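Local coordinates for protein metazoan TIR-STING fusion (Crassostrea gigas, PDB 6WT6) that is a fusion of a TIR domain with a STING ligand-binding domain, each built around its own beta sheet, and forms a two-chain assembly, at residues A[32-37]-A[79-84]; A[187-192]-A[320-325]; A[209-214]-A[271-276]; A[215-220]-A[328-333]. All coordinates share one frame; numbering follows the deposited sequence.

Contact 1 (A[32-37]-A[79-84]); sequences HAFISY and DAIHCS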
loop_
_atom_site.group_PDB
_atom_site.type_symbol
_atom_site.label_atom_id
_atom_site.label_comp_id
_atom_site.label_asym_id
_atom_site.label_seq_id
_atom_site.Cartn_x
_atom_site.Cartn_y
_atom_site.Cartn_z
ATOM N N HIS A 32 14.915 -24.409 -2.338
ATOM C CA HIS A 32 13.831 -24.800 -1.444
ATOM C C HIS A 32 13.729 -23.855 -0.254
ATOM O O HIS A 32 12.624 -23.540 0.201
ATOM C CB HIS A 32 14.025 -26.238 -0.961
ATOM C CG HIS A 32 13.806 -27.272 -2.022
ATOM N ND1 HIS A 32 14.812 -27.705 -2.859
ATOM C CD2 HIS A 32 12.696 -27.956 -2.382
ATOM C CE1 HIS A 32 14.330 -28.611 -3.690
ATOM N NE2 HIS A 32 13.049 -28.782 -3.422
ATOM N N ALA A 33 14.863 -23.397 0.269
ATOM C CA ALA A 33 14.846 -22.569 1.464
ATOM C C ALA A 33 16.002 -21.581 1.444
ATOM O O ALA A 33 17.125 -21.930 1.073
ATOM C CB ALA A 33 14.912 -23.422 2.735
ATOM N N PHE A 34 15.712 -20.345 1.836
ATOM C CA PHE A 34 16.733 -19.353 2.128
ATOM C C PHE A 34 16.908 -19.282 3.637
ATOM O O PHE A 34 15.934 -19.094 4.371
ATOM C CB PHE A 34 16.359 -17.975 1.577
ATOM C CG PHE A 34 17.293 -16.873 2.008
ATOM C CD1 PHE A 34 18.555 -16.756 1.446
ATOM C CD2 PHE A 34 16.908 -15.950 2.968
ATOM C CE1 PHE A 34 19.416 -15.742 1.837
ATOM C CE2 PHE A 34 17.766 -14.934 3.362
ATOM C CZ PHE A 34 19.021 -14.831 2.795
ATOM N N ILE A 35 18.144 -19.446 4.091
ATOM C CA ILE A 35 18.470 -19.387 5.509
ATOM C C ILE A 35 18.898 -17.960 5.830
ATOM O O ILE A 35 19.989 -17.527 5.451
ATOM C CB ILE A 35 19.555 -20.407 5.875
ATOM C CG1 ILE A 35 19.020 -21.824 5.672
ATOM C CG2 ILE A 35 20.024 -20.209 7.306
ATOM C CD1 ILE A 35 20.016 -22.906 5.983
ATOM N N SER A 36 18.025 -17.223 6.513
ATOM C CA SER A 36 18.298 -15.855 6.933
ATOM C C SER A 36 18.845 -15.883 8.355
ATOM O O SER A 36 18.156 -16.321 9.282
ATOM C CB SER A 36 17.036 -14.999 6.854
ATOM O OG SER A 36 17.314 -13.643 7.147
ATOM N N TYR A 37 20.078 -15.413 8.524
ATOM C CA TYR A 37 20.745 -15.454 9.815
ATOM C C TYR A 37 21.550 -14.179 10.008
ATOM O O TYR A 37 21.917 -13.499 9.046
ATOM C CB TYR A 37 21.657 -16.682 9.937
ATOM C CG TYR A 37 22.793 -16.708 8.935
ATOM C CD1 TYR A 37 22.577 -17.100 7.617
ATOM C CD2 TYR A 37 24.082 -16.353 9.307
ATOM C CE1 TYR A 37 23.614 -17.125 6.700
ATOM C CE2 TYR A 37 25.121 -16.378 8.400
ATOM C CZ TYR A 37 24.885 -16.762 7.100
ATOM O OH TYR A 37 25.923 -16.788 6.197
ATOM N N ASP A 79 16.612 -10.793 -3.916
ATOM C CA ASP A 79 16.674 -11.687 -5.068
ATOM C C ASP A 79 16.718 -13.147 -4.628
ATOM O O ASP A 79 16.113 -14.015 -5.269
ATOM C CB ASP A 79 17.887 -11.352 -5.942
ATOM C CG ASP A 79 17.677 -10.110 -6.794
ATOM O OD1 ASP A 79 16.551 -9.572 -6.802
ATOM O OD2 ASP A 79 18.642 -9.667 -7.455
ATOM N N ALA A 80 17.416 -13.436 -3.527
ATOM C CA ALA A 80 17.454 -14.802 -3.016
ATOM C C ALA A 80 16.122 -15.195 -2.390
ATOM O O ALA A 80 15.659 -16.328 -2.565
ATOM C CB ALA A 80 18.589 -14.959 -2.005
ATOM N N ILE A 81 15.495 -14.276 -1.654
ATOM C CA ILE A 81 14.190 -14.556 -1.059
ATOM C C ILE A 81 13.149 -14.799 -2.148
ATOM O O ILE A 81 12.293 -15.685 -2.023
ATOM C CB ILE A 81 13.776 -13.409 -0.120
ATOM C CG1 ILE A 81 14.751 -13.308 1.058
ATOM C CG2 ILE A 81 12.349 -13.599 0.370
ATOM C CD1 ILE A 81 14.492 -12.125 1.969
ATOM N N HIS A 82 13.212 -14.024 -3.236
ATOM C CA HIS A 82 12.260 -14.202 -4.329
ATOM C C HIS A 82 12.364 -15.590 -4.945
ATOM O O HIS A 82 11.351 -16.165 -5.361
ATOM C CB HIS A 82 12.483 -13.128 -5.396
ATOM C CG HIS A 82 11.516 -13.202 -6.538
ATOM N ND1 HIS A 82 10.159 -13.353 -6.353
ATOM C CD2 HIS A 82 11.710 -13.149 -7.878
ATOM C CE1 HIS A 82 9.558 -13.387 -7.530
ATOM N NE2 HIS A 82 10.476 -13.264 -8.471
ATOM N N CYS A 83 13.572 -16.148 -5.001
ATOM C CA CYS A 83 13.812 -17.454 -5.595
ATOM C C CYS A 83 13.757 -18.588 -4.584
ATOM O O CYS A 83 14.047 -19.732 -4.943
ATOM C CB CYS A 83 15.174 -17.470 -6.293
ATOM S SG CYS A 83 15.376 -16.192 -7.551
ATOM N N SER A 84 13.406 -18.309 -3.335
ATOM C CA SER A 84 13.331 -19.336 -2.308
ATOM C C SER A 84 11.873 -19.631 -1.985
ATOM O O SER A 84 11.100 -18.722 -1.666
ATOM C CB SER A 84 14.084 -18.918 -1.045
ATOM O OG SER A 84 15.486 -18.992 -1.247
#
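Apolar packing carries this contact, and the ring of Phe34 is its centre. Its CG stands anti to the backbone N (chi1 172°), which swings the ring from strand 31-36 onto the last turn of helix 74-82. There CD1 of Phe34 lies 3.9 Å from CB of Ala80, while CD2, on the other flank, lies 3.9 Å from CG1 of Ile81; both approaches are oblique. Behind the ring, CB of Phe34 comes within 3.1 Å of OG of Ser84, close to where Ala33 and Ser84 bring the two backbones together. The polar element stays within residues 79-84: the same OG donates to O of Ala80 at 3.0 Å, from above the carbonyl plane, so the hydroxyl is bonded at the helix end. Leu311 of the second subunit packs on Ile81, and Cys61 of strand 60-62 on both Phe34 and Ala80. A helix leading into strand 84-91 and lying over a central strand of a parallel sheet is the alpha/beta layering of the TIR domain.

Contact 2 (A[187-192]-A[320-325]); sequences YLKIIL and DPECSK
CG of Lys189 is anti to its backbone N (chi1 -179°), and a single bend at chi2 (59°) sends the otherwise extended chain from the helix to the loop. Glu322 answers with CG in the crowded position between N and the carbonyl carbon (chi1 63°), and Asp320 with CG anti to N. NZ of Lys189 thus sits between two carboxylates in a salt-bridge network, 2.6 Å from OD2 of Asp320 on its syn lone pair and 2.6 Å from OE2 of Glu322 on its anti lone pair. Two negative charges so near would probably favour the protonated lysine. In the STING ligand-binding domain this joins the long helix 176-204 to the loop that leads from helix 299-319 into strand 327-332. Asp320 also closes an Asx turn, its OD1 accepting from N of Glu322 at 3.3 Å from above the carboxylate plane, while OD2 is also hydrogen-bonded to OH of Tyr184. Deeper in, SG of Cys323 rests 4.0 Å from CB of Leu192.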
loop_
_atom_site.group_PDB
_atom_site.type_symbol
_atom_site.label_atom_id
_atom_site.label_comp_id
_atom_site.label_asym_id
_atom_site.label_seq_id
_atom_site.Cartn_x
_atom_site.Cartn_y
_atom_site.Cartn_z
ATOM N N TYR A 187 0.503 13.615 -5.913
ATOM C CA TYR A 187 -0.532 14.395 -6.584
ATOM C C TYR A 187 -1.202 15.408 -5.661
ATOM O O TYR A 187 -1.079 16.619 -5.874
ATOM C CB TYR A 187 -1.588 13.451 -7.182
ATOM C CG TYR A 187 -2.691 14.146 -7.949
ATOM C CD1 TYR A 187 -2.415 14.854 -9.113
ATOM C CD2 TYR A 187 -4.010 14.082 -7.523
ATOM C CE1 TYR A 187 -3.424 15.492 -9.825
ATOM C CE2 TYR A 187 -5.028 14.712 -8.233
ATOM C CZ TYR A 187 -4.728 15.416 -9.378
ATOM O OH TYR A 187 -5.727 16.047 -10.084
ATOM N N LEU A 188 -1.930 14.922 -4.647
ATOM C CA LEU A 188 -2.735 15.816 -3.819
ATOM C C LEU A 188 -1.866 16.857 -3.119
ATOM O O LEU A 188 -2.180 18.052 -3.136
ATOM C CB LEU A 188 -3.553 15.008 -2.808
ATOM C CG LEU A 188 -4.726 14.179 -3.363
ATOM C CD1 LEU A 188 -5.594 13.607 -2.240
ATOM C CD2 LEU A 188 -5.570 15.002 -4.324
ATOM N N LYS A 189 -0.752 16.425 -2.523
ATOM C CA LYS A 189 0.154 17.349 -1.841
ATOM C C LYS A 189 0.699 18.416 -2.784
ATOM O O LYS A 189 1.044 19.515 -2.332
ATOM C CB LYS A 189 1.304 16.567 -1.192
ATOM C CG LYS A 189 2.322 17.402 -0.419
ATOM C CD LYS A 189 1.678 18.201 0.709
ATOM C CE LYS A 189 2.732 18.866 1.581
ATOM N NZ LYS A 189 2.142 19.689 2.671
ATOM N N ILE A 190 0.744 18.133 -4.086
ATOM C CA ILE A 190 1.284 19.086 -5.050
ATOM C C ILE A 190 0.239 20.131 -5.436
ATOM O O ILE A 190 0.529 21.333 -5.474
ATOM C CB ILE A 190 1.812 18.341 -6.289
ATOM C CG1 ILE A 190 2.838 17.290 -5.875
ATOM C CG2 ILE A 190 2.409 19.321 -7.288
ATOM C CD1 ILE A 190 3.202 16.317 -6.984
ATOM N N ILE A 191 -0.996 19.700 -5.711
ATOM C CA ILE A 191 -1.979 20.581 -6.334
ATOM C C ILE A 191 -2.918 21.228 -5.318
ATOM O O ILE A 191 -3.335 22.378 -5.505
ATOM C CB ILE A 191 -2.770 19.820 -7.418
ATOM C CG1 ILE A 191 -3.490 18.605 -6.832
ATOM C CG2 ILE A 191 -1.839 19.377 -8.543
ATOM C CD1 ILE A 191 -4.990 18.738 -6.834
ATOM N N LEU A 192 -3.247 20.520 -4.234
ATOM C CA LEU A 192 -4.246 21.033 -3.293
ATOM C C LEU A 192 -3.845 22.320 -2.568
ATOM O O LEU A 192 -4.717 23.196 -2.415
ATOM C CB LEU A 192 -4.611 19.956 -2.260
ATOM C CG LEU A 192 -5.470 18.750 -2.676
ATOM C CD1 LEU A 192 -5.990 18.007 -1.445
ATOM C CD2 LEU A 192 -6.629 19.149 -3.593
ATOM N N ASP A 320 -2.631 17.509 7.438
ATOM C CA ASP A 320 -1.881 18.543 6.741
ATOM C C ASP A 320 -2.725 19.810 6.666
ATOM O O ASP A 320 -3.755 19.812 5.977
ATOM C CB ASP A 320 -1.498 18.062 5.349
ATOM C CG ASP A 320 -0.578 19.014 4.624
ATOM O OD1 ASP A 320 -0.371 20.146 5.109
ATOM O OD2 ASP A 320 -0.054 18.624 3.561
ATOM N N PRO A 321 -2.334 20.899 7.333
ATOM C CA PRO A 321 -3.214 22.080 7.386
ATOM C C PRO A 321 -3.404 22.778 6.049
ATOM O O PRO A 321 -4.443 23.420 5.847
ATOM C CB PRO A 321 -2.514 22.993 8.405
ATOM C CG PRO A 321 -1.654 22.061 9.219
ATOM C CD PRO A 321 -1.184 21.026 8.244
ATOM N N GLU A 322 -2.446 22.683 5.132
ATOM C CA GLU A 322 -2.581 23.308 3.822
ATOM C C GLU A 322 -3.289 22.416 2.807
ATOM O O GLU A 322 -3.495 22.847 1.668
ATOM C CB GLU A 322 -1.198 23.720 3.281
ATOM C CG GLU A 322 -0.225 22.572 3.046
ATOM C CD GLU A 322 1.018 22.999 2.279
ATOM O OE1 GLU A 322 1.220 24.216 2.088
ATOM O OE2 GLU A 322 1.794 22.115 1.859
ATOM N N CYS A 323 -3.673 21.195 3.186
ATOM C CA CYS A 323 -4.425 20.305 2.310
ATOM C C CYS A 323 -5.830 19.998 2.801
ATOM O O CYS A 323 -6.706 19.727 1.976
ATOM C CB CYS A 323 -3.683 18.972 2.108
ATOM S SG CYS A 323 -2.310 19.039 0.936
ATOM N N SER A 324 -6.071 20.015 4.109
ATOM C CA SER A 324 -7.418 19.783 4.605
ATOM C C SER A 324 -8.328 20.938 4.205
ATOM O O SER A 324 -7.888 22.080 4.046
ATOM C CB SER A 324 -7.412 19.611 6.122
ATOM O OG SER A 324 -6.935 20.775 6.762
ATOM N N LYS A 325 -9.608 20.623 4.021
ATOM C CA LYS A 325 -10.620 21.551 3.526
ATOM C C LYS A 325 -10.317 22.060 2.119
ATOM O O LYS A 325 -10.911 23.052 1.684
ATOM C CB LYS A 325 -10.813 22.742 4.480
ATOM C CG LYS A 325 -11.236 22.363 5.893
ATOM C CD LYS A 325 -11.368 23.597 6.782
ATOM C CE LYS A 325 -10.046 24.363 6.890
ATOM N NZ LYS A 325 -10.126 25.513 7.843
#

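Contact 3 (A[209-214]-A[271-276]); sequences EGRMSE and EDYFFA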
loop_
_atom_site.group_PDB
_atom_site.type_symbol
_atom_site.label_atom_id
_atom_site.label_comp_id
_atom_site.label_asym_id
_atom_site.label_seq_id
_atom_site.Cartn_x
_atom_site.Cartn_y
_atom_site.Cartn_z
ATOM N N GLU A 209 -19.895 33.119 -8.956
ATOM C CA GLU A 209 -19.927 33.510 -7.554
ATOM C C GLU A 209 -21.218 33.037 -6.898
ATOM O O GLU A 209 -22.315 33.279 -7.409
ATOM C CB GLU A 209 -19.791 35.028 -7.428
ATOM C CG GLU A 209 -18.459 35.578 -7.915
ATOM C CD GLU A 209 -17.310 35.248 -6.976
ATOM O OE1 GLU A 209 -17.578 34.901 -5.807
ATOM O OE2 GLU A 209 -16.139 35.337 -7.406
ATOM N N GLY A 210 -21.079 32.361 -5.757
ATOM C CA GLY A 210 -22.210 31.787 -5.062
ATOM C C GLY A 210 -22.730 30.494 -5.647
ATOM O O GLY A 210 -23.582 29.850 -5.023
ATOM N N ARG A 211 -22.245 30.090 -6.823
ATOM C CA ARG A 211 -22.686 28.869 -7.484
ATOM C C ARG A 211 -21.536 27.893 -7.698
ATOM O O ARG A 211 -21.606 27.043 -8.592
ATOM C CB ARG A 211 -23.359 29.203 -8.817
ATOM C CG ARG A 211 -24.583 30.101 -8.690
ATOM C CD ARG A 211 -25.743 29.374 -8.021
ATOM N NE ARG A 211 -26.907 30.239 -7.829
ATOM C CZ ARG A 211 -27.229 30.817 -6.675
ATOM N NH1 ARG A 211 -26.480 30.623 -5.598
ATOM N NH2 ARG A 211 -28.307 31.587 -6.594
ATOM N N MET A 212 -20.479 27.996 -6.894
ATOM C CA MET A 212 -19.304 27.150 -7.067
ATOM C C MET A 212 -18.506 27.115 -5.772
ATOM O O MET A 212 -18.204 28.165 -5.197
ATOM C CB MET A 212 -18.428 27.656 -8.214
ATOM C CG MET A 212 -17.184 26.820 -8.451
ATOM S SD MET A 212 -16.211 27.448 -9.826
ATOM C CE MET A 212 -15.124 26.057 -10.129
ATOM N N SER A 213 -18.169 25.910 -5.325
ATOM C CA SER A 213 -17.320 25.726 -4.162
ATOM C C SER A 213 -15.851 25.896 -4.542
ATOM O O SER A 213 -15.455 25.744 -5.699
ATOM C CB SER A 213 -17.546 24.345 -3.545
ATOM O OG SER A 213 -16.503 24.006 -2.643
ATOM N N GLU A 214 -15.039 26.215 -3.536
ATOM C CA GLU A 214 -13.597 26.310 -3.724
ATOM C C GLU A 214 -12.926 24.951 -3.861
ATOM O O GLU A 214 -11.820 24.878 -4.405
ATOM C CB GLU A 214 -12.947 27.045 -2.550
ATOM C CG GLU A 214 -13.464 28.440 -2.284
ATOM C CD GLU A 214 -12.791 29.060 -1.073
ATOM O OE1 GLU A 214 -12.060 28.332 -0.369
ATOM O OE2 GLU A 214 -12.989 30.267 -0.825
ATOM N N GLU A 271 -30.873 26.520 -11.650
ATOM C CA GLU A 271 -29.610 27.166 -11.311
ATOM C C GLU A 271 -28.440 26.247 -11.633
ATOM O O GLU A 271 -28.391 25.101 -11.178
ATOM C CB GLU A 271 -29.586 27.537 -9.832
ATOM C CG GLU A 271 -30.656 28.518 -9.435
ATOM C CD GLU A 271 -30.357 29.921 -9.910
ATOM O OE1 GLU A 271 -29.177 30.337 -9.860
ATOM O OE2 GLU A 271 -31.306 30.607 -10.338
ATOM N N ASP A 272 -27.494 26.755 -12.416
ATOM C CA ASP A 272 -26.281 26.009 -12.728
ATOM C C ASP A 272 -25.289 26.150 -11.585
ATOM O O ASP A 272 -25.057 27.257 -11.084
ATOM C CB ASP A 272 -25.648 26.498 -14.034
ATOM C CG ASP A 272 -26.521 26.223 -15.243
ATOM O OD1 ASP A 272 -27.457 25.415 -15.115
ATOM O OD2 ASP A 272 -26.302 26.858 -16.301
ATOM N N TYR A 273 -24.706 25.024 -11.180
ATOM C CA TYR A 273 -23.663 24.987 -10.168
ATOM C C TYR A 273 -22.403 24.408 -10.789
ATOM O O TYR A 273 -22.466 23.404 -11.508
ATOM C CB TYR A 273 -24.106 24.162 -8.959
ATOM C CG TYR A 273 -25.026 24.916 -8.029
ATOM C CD1 TYR A 273 -26.393 24.983 -8.273
ATOM C CD2 TYR A 273 -24.526 25.583 -6.917
ATOM C CE1 TYR A 273 -27.240 25.682 -7.426
ATOM C CE2 TYR A 273 -25.361 26.285 -6.064
ATOM C CZ TYR A 273 -26.718 26.330 -6.324
ATOM O OH TYR A 273 -27.554 27.026 -5.477
ATOM N N PHE A 274 -21.270 25.049 -10.519
ATOM C CA PHE A 274 -19.995 24.688 -11.114
ATOM C C PHE A 274 -19.096 24.011 -10.087
ATOM O O PHE A 274 -19.143 24.313 -8.890
ATOM C CB PHE A 274 -19.284 25.923 -11.680
ATOM C CG PHE A 274 -19.984 26.551 -12.854
ATOM C CD1 PHE A 274 -21.014 27.456 -12.660
ATOM C CD2 PHE A 274 -19.596 26.254 -14.152
ATOM C CE1 PHE A 274 -21.657 28.046 -13.736
ATOM C CE2 PHE A 274 -20.234 26.844 -15.236
ATOM C CZ PHE A 274 -21.268 27.739 -15.025
ATOM N N PHE A 275 -18.263 23.091 -10.566
ATOM C CA PHE A 275 -17.346 22.408 -9.670
ATOM C C PHE A 275 -16.162 21.875 -10.460
ATOM O O PHE A 275 -16.299 21.477 -11.621
ATOM C CB PHE A 275 -18.045 21.263 -8.924
ATOM C CG PHE A 275 -18.558 20.162 -9.820
ATOM C CD1 PHE A 275 -19.771 20.289 -10.487
ATOM C CD2 PHE A 275 -17.836 18.989 -9.979
ATOM C CE1 PHE A 275 -20.244 19.271 -11.302
ATOM C CE2 PHE A 275 -18.306 17.966 -10.791
ATOM C CZ PHE A 275 -19.511 18.108 -11.452
ATOM N N ALA A 276 -14.996 21.891 -9.819
ATOM C CA ALA A 276 -13.869 21.104 -10.294
ATOM C C ALA A 276 -14.005 19.695 -9.739
ATOM O O ALA A 276 -14.200 19.513 -8.534
ATOM C CB ALA A 276 -12.545 21.725 -9.861
HETATM O O HOH W 1 -18.368 23.651 -6.626
HETATM O O HOH W 2 -15.755 23.254 -7.041
#
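Arg211 carries the first half of the contact. Its CB lies 3.4 Å from O of Asp272, and CG, anti to the carbonyl carbon, stays near the same oxygen. A bend at chi2 (-69°) then lays CD over one face of the Tyr273 ring, 3.8 Å from the centroid and offset toward the rim, a CH-pi contact. Next, NE donates to OE1 of Glu271 at 3.0 Å in a salt bridge; the oxygen lies at the guanidinium edge, near its plane, but the two flat groups stand almost perpendicular (88°). At the tip, NH1 turns back to O of Gly210 at 3.1 Å, so bonds at NE and NH1 both help fix the rotation of the group, with OH of Tyr273 over one of its faces. The backbone O of Arg211 receives N of Phe274 at 2.8 Å, nearly along the C=O axis. Beyond it the strands part, and one water joins N of Ser213 to O of Phe274, a second O of Ser213 to N of Ala276. SD of Met212 meets CB of Phe274 at 3.9 Å. One direct backbone bond and two water bridges thus join the starts of parallel neighbours in the mixed sheet of the STING ligand-binding domain.

Contact 4 (A[215-220]-A[328-333]); sequences KLFLFF and KIVFYK
Five backbone hydrogen bonds zip strand 216-220 to strand 328-332 as parallel neighbours in the mixed sheet of the STING ligand-binding domain. N of Val330 reaches O of Leu218 at 2.6 Å, nearly along the C=O axis, and N of Leu218 reaches O of Lys328 at 2.8 Å. On the face with Phe217 and Phe219, CG2 of Val330 meets the Phe217 ring at its edge, 3.7 Å from CD1, while CB of Lys328 makes an off-centre CH-pi contact, 4.3 Å from the Phe217 centroid. The Phe219 ring runs alongside Val330, its edge toward CE1 of Tyr332. On the other face, Phe220 and Phe331 cross obliquely, their planes 59° apart, with CD1 of Phe331 over one face of the Phe220 ring. Helix 341-356 covers the first face through Gln353 on Phe217; helix 299-319 covers the second, with Ser306 on Phe220 and Leu313 on Ile329, and Asp75 of the second subunit packs on Phe331. Bent at chi2 and chi4, Lys328 donates from NZ to O of the following residue, Ile329, at 3.0 Å.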
loop_
_atom_site.group_PDB
_atom_site.type_symbol
_atom_site.label_atom_id
_atom_site.label_comp_id
_atom_site.label_asym_id
_atom_site.label_seq_id
_atom_site.Cartn_x
_atom_site.Cartn_y
_atom_site.Cartn_z
ATOM N N LYS A 215 -13.557 23.885 -3.378
ATOM C CA LYS A 215 -12.868 22.615 -3.216
ATOM C C LYS A 215 -12.855 21.810 -4.513
ATOM O O LYS A 215 -13.653 22.024 -5.428
ATOM C CB LYS A 215 -13.516 21.787 -2.105
ATOM C CG LYS A 215 -13.454 22.417 -0.717
ATOM C CD LYS A 215 -13.990 21.452 0.333
ATOM C CE LYS A 215 -13.961 22.060 1.727
ATOM N NZ LYS A 215 -14.818 23.279 1.833
ATOM N N LEU A 216 -11.913 20.871 -4.574
ATOM C CA LEU A 216 -11.855 19.876 -5.634
ATOM C C LEU A 216 -12.632 18.648 -5.177
ATOM O O LEU A 216 -12.290 18.035 -4.160
ATOM C CB LEU A 216 -10.404 19.511 -5.948
ATOM C CG LEU A 216 -10.192 18.390 -6.968
ATOM C CD1 LEU A 216 -10.742 18.795 -8.329
ATOM C CD2 LEU A 216 -8.721 18.014 -7.061
ATOM N N PHE A 217 -13.680 18.297 -5.914
ATOM C CA PHE A 217 -14.522 17.163 -5.557
ATOM C C PHE A 217 -13.940 15.894 -6.168
ATOM O O PHE A 217 -13.764 15.808 -7.388
ATOM C CB PHE A 217 -15.963 17.397 -6.009
ATOM C CG PHE A 217 -16.685 18.422 -5.183
ATOM C CD1 PHE A 217 -17.576 18.033 -4.196
ATOM C CD2 PHE A 217 -16.447 19.774 -5.369
ATOM C CE1 PHE A 217 -18.230 18.971 -3.424
ATOM C CE2 PHE A 217 -17.099 20.721 -4.598
ATOM C CZ PHE A 217 -17.993 20.318 -3.625
ATOM N N LEU A 218 -13.624 14.924 -5.317
ATOM C CA LEU A 218 -12.992 13.674 -5.718
ATOM C C LEU A 218 -14.024 12.561 -5.615
ATOM O O LEU A 218 -14.569 12.312 -4.534
ATOM C CB LEU A 218 -11.778 13.372 -4.841
ATOM C CG LEU A 218 -10.665 14.418 -4.820
ATOM C CD1 LEU A 218 -9.709 14.125 -3.681
ATOM C CD2 LEU A 218 -9.929 14.449 -6.160
ATOM N N PHE A 219 -14.290 11.896 -6.734
ATOM C CA PHE A 219 -15.406 10.967 -6.829
ATOM C C PHE A 219 -14.937 9.545 -6.565
ATOM O O PHE A 219 -13.944 9.089 -7.143
ATOM C CB PHE A 219 -16.090 11.087 -8.191
ATOM C CG PHE A 219 -16.841 12.375 -8.358
ATOM C CD1 PHE A 219 -18.163 12.477 -7.954
ATOM C CD2 PHE A 219 -16.215 13.497 -8.874
ATOM C CE1 PHE A 219 -18.850 13.670 -8.087
ATOM C CE2 PHE A 219 -16.900 14.691 -9.010
ATOM C CZ PHE A 219 -18.218 14.778 -8.614
ATOM N N PHE A 220 -15.667 8.853 -5.692
ATOM C CA PHE A 220 -15.288 7.543 -5.166
ATOM C C PHE A 220 -16.496 6.626 -5.324
ATOM O O PHE A 220 -17.255 6.409 -4.369
ATOM C CB PHE A 220 -14.846 7.667 -3.703
ATOM C CG PHE A 220 -14.088 6.477 -3.166
ATOM C CD1 PHE A 220 -14.417 5.178 -3.536
ATOM C CD2 PHE A 220 -13.050 6.665 -2.266
ATOM C CE1 PHE A 220 -13.716 4.096 -3.028
ATOM C CE2 PHE A 220 -12.349 5.591 -1.753
ATOM C CZ PHE A 220 -12.680 4.303 -2.135
ATOM N N LYS A 328 -13.006 17.569 -1.428
ATOM C CA LYS A 328 -14.145 16.864 -0.856
ATOM C C LYS A 328 -14.283 15.522 -1.556
ATOM O O LYS A 328 -14.545 15.472 -2.761
ATOM C CB LYS A 328 -15.433 17.679 -0.988
ATOM C CG LYS A 328 -16.647 16.999 -0.372
ATOM C CD LYS A 328 -16.395 16.661 1.087
ATOM C CE LYS A 328 -17.634 16.093 1.753
ATOM N NZ LYS A 328 -18.100 14.859 1.073
ATOM N N ILE A 329 -14.096 14.441 -0.808
ATOM C CA ILE A 329 -14.253 13.100 -1.356
ATOM C C ILE A 329 -15.741 12.764 -1.393
ATOM O O ILE A 329 -16.435 12.860 -0.374
ATOM C CB ILE A 329 -13.468 12.067 -0.536
ATOM C CG1 ILE A 329 -12.005 12.498 -0.394
ATOM C CG2 ILE A 329 -13.547 10.704 -1.202
ATOM C CD1 ILE A 329 -11.133 11.479 0.318
ATOM N N VAL A 330 -16.233 12.384 -2.570
ATOM C CA VAL A 330 -17.646 12.082 -2.784
ATOM C C VAL A 330 -17.766 10.573 -2.974
ATOM O O VAL A 330 -17.564 10.055 -4.080
ATOM C CB VAL A 330 -18.219 12.838 -3.989
ATOM C CG1 VAL A 330 -19.708 12.510 -4.180
ATOM C CG2 VAL A 330 -17.998 14.343 -3.843
ATOM N N PHE A 331 -18.097 9.857 -1.903
ATOM C CA PHE A 331 -18.382 8.433 -2.000
ATOM C C PHE A 331 -19.860 8.235 -2.323
ATOM O O PHE A 331 -20.726 8.882 -1.721
ATOM C CB PHE A 331 -18.014 7.717 -0.701
ATOM C CG PHE A 331 -18.217 6.227 -0.751
ATOM C CD1 PHE A 331 -17.194 5.388 -1.158
ATOM C CD2 PHE A 331 -19.435 5.666 -0.388
ATOM C CE1 PHE A 331 -17.380 4.016 -1.202
ATOM C CE2 PHE A 331 -19.626 4.298 -0.431
ATOM C CZ PHE A 331 -18.599 3.473 -0.838
ATOM N N TYR A 332 -20.147 7.335 -3.263
ATOM C CA TYR A 332 -21.521 7.124 -3.690
ATOM C C TYR A 332 -21.665 5.727 -4.268
ATOM O O TYR A 332 -20.705 5.157 -4.794
ATOM C CB TYR A 332 -21.950 8.170 -4.725
ATOM C CG TYR A 332 -21.145 8.128 -6.008
ATOM C CD1 TYR A 332 -19.922 8.791 -6.111
ATOM C CD2 TYR A 332 -21.610 7.432 -7.119
ATOM C CE1 TYR A 332 -19.183 8.754 -7.283
ATOM C CE2 TYR A 332 -20.877 7.385 -8.291
ATOM C CZ TYR A 332 -19.668 8.049 -8.371
ATOM O OH TYR A 332 -18.943 8.005 -9.541
ATOM N N LYS A 333 -22.881 5.190 -4.166
ATOM C CA LYS A 333 -23.236 3.929 -4.810
ATOM C C LYS A 333 -23.520 4.197 -6.280
ATOM O O LYS A 333 -24.531 4.821 -6.621
ATOM C CB LYS A 333 -24.453 3.296 -4.140
ATOM C CG LYS A 333 -24.286 3.024 -2.657
ATOM C CD LYS A 333 -25.413 2.151 -2.119
ATOM C CE LYS A 333 -25.360 2.058 -0.599
ATOM N NZ LYS A 333 -26.255 0.997 -0.067
#

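In the fold
From the N terminus, contact 1 closes first, bringing helix 74-82 back to strand 31-36 in the TIR domain. Its centre lies about 42 to 58 Å from the centres of the other three, all in the STING ligand-binding domain. Contact 2 opens there on helix 176-204 and closes only after helix 299-319; contact 3 opens and closes between its two segments, whereas contact 4 crosses both. Contacts 3 and 4 share strand 212-221, which has 272-279 on one side and 327-332 on the other, and they meet where O of Ala276 probably bonds N of Phe217. Contacts 2 and 4 touch through Leu188, Ile191 and Leu192 against Leu216 and Leu218, joining helix 176-204 to the sheet.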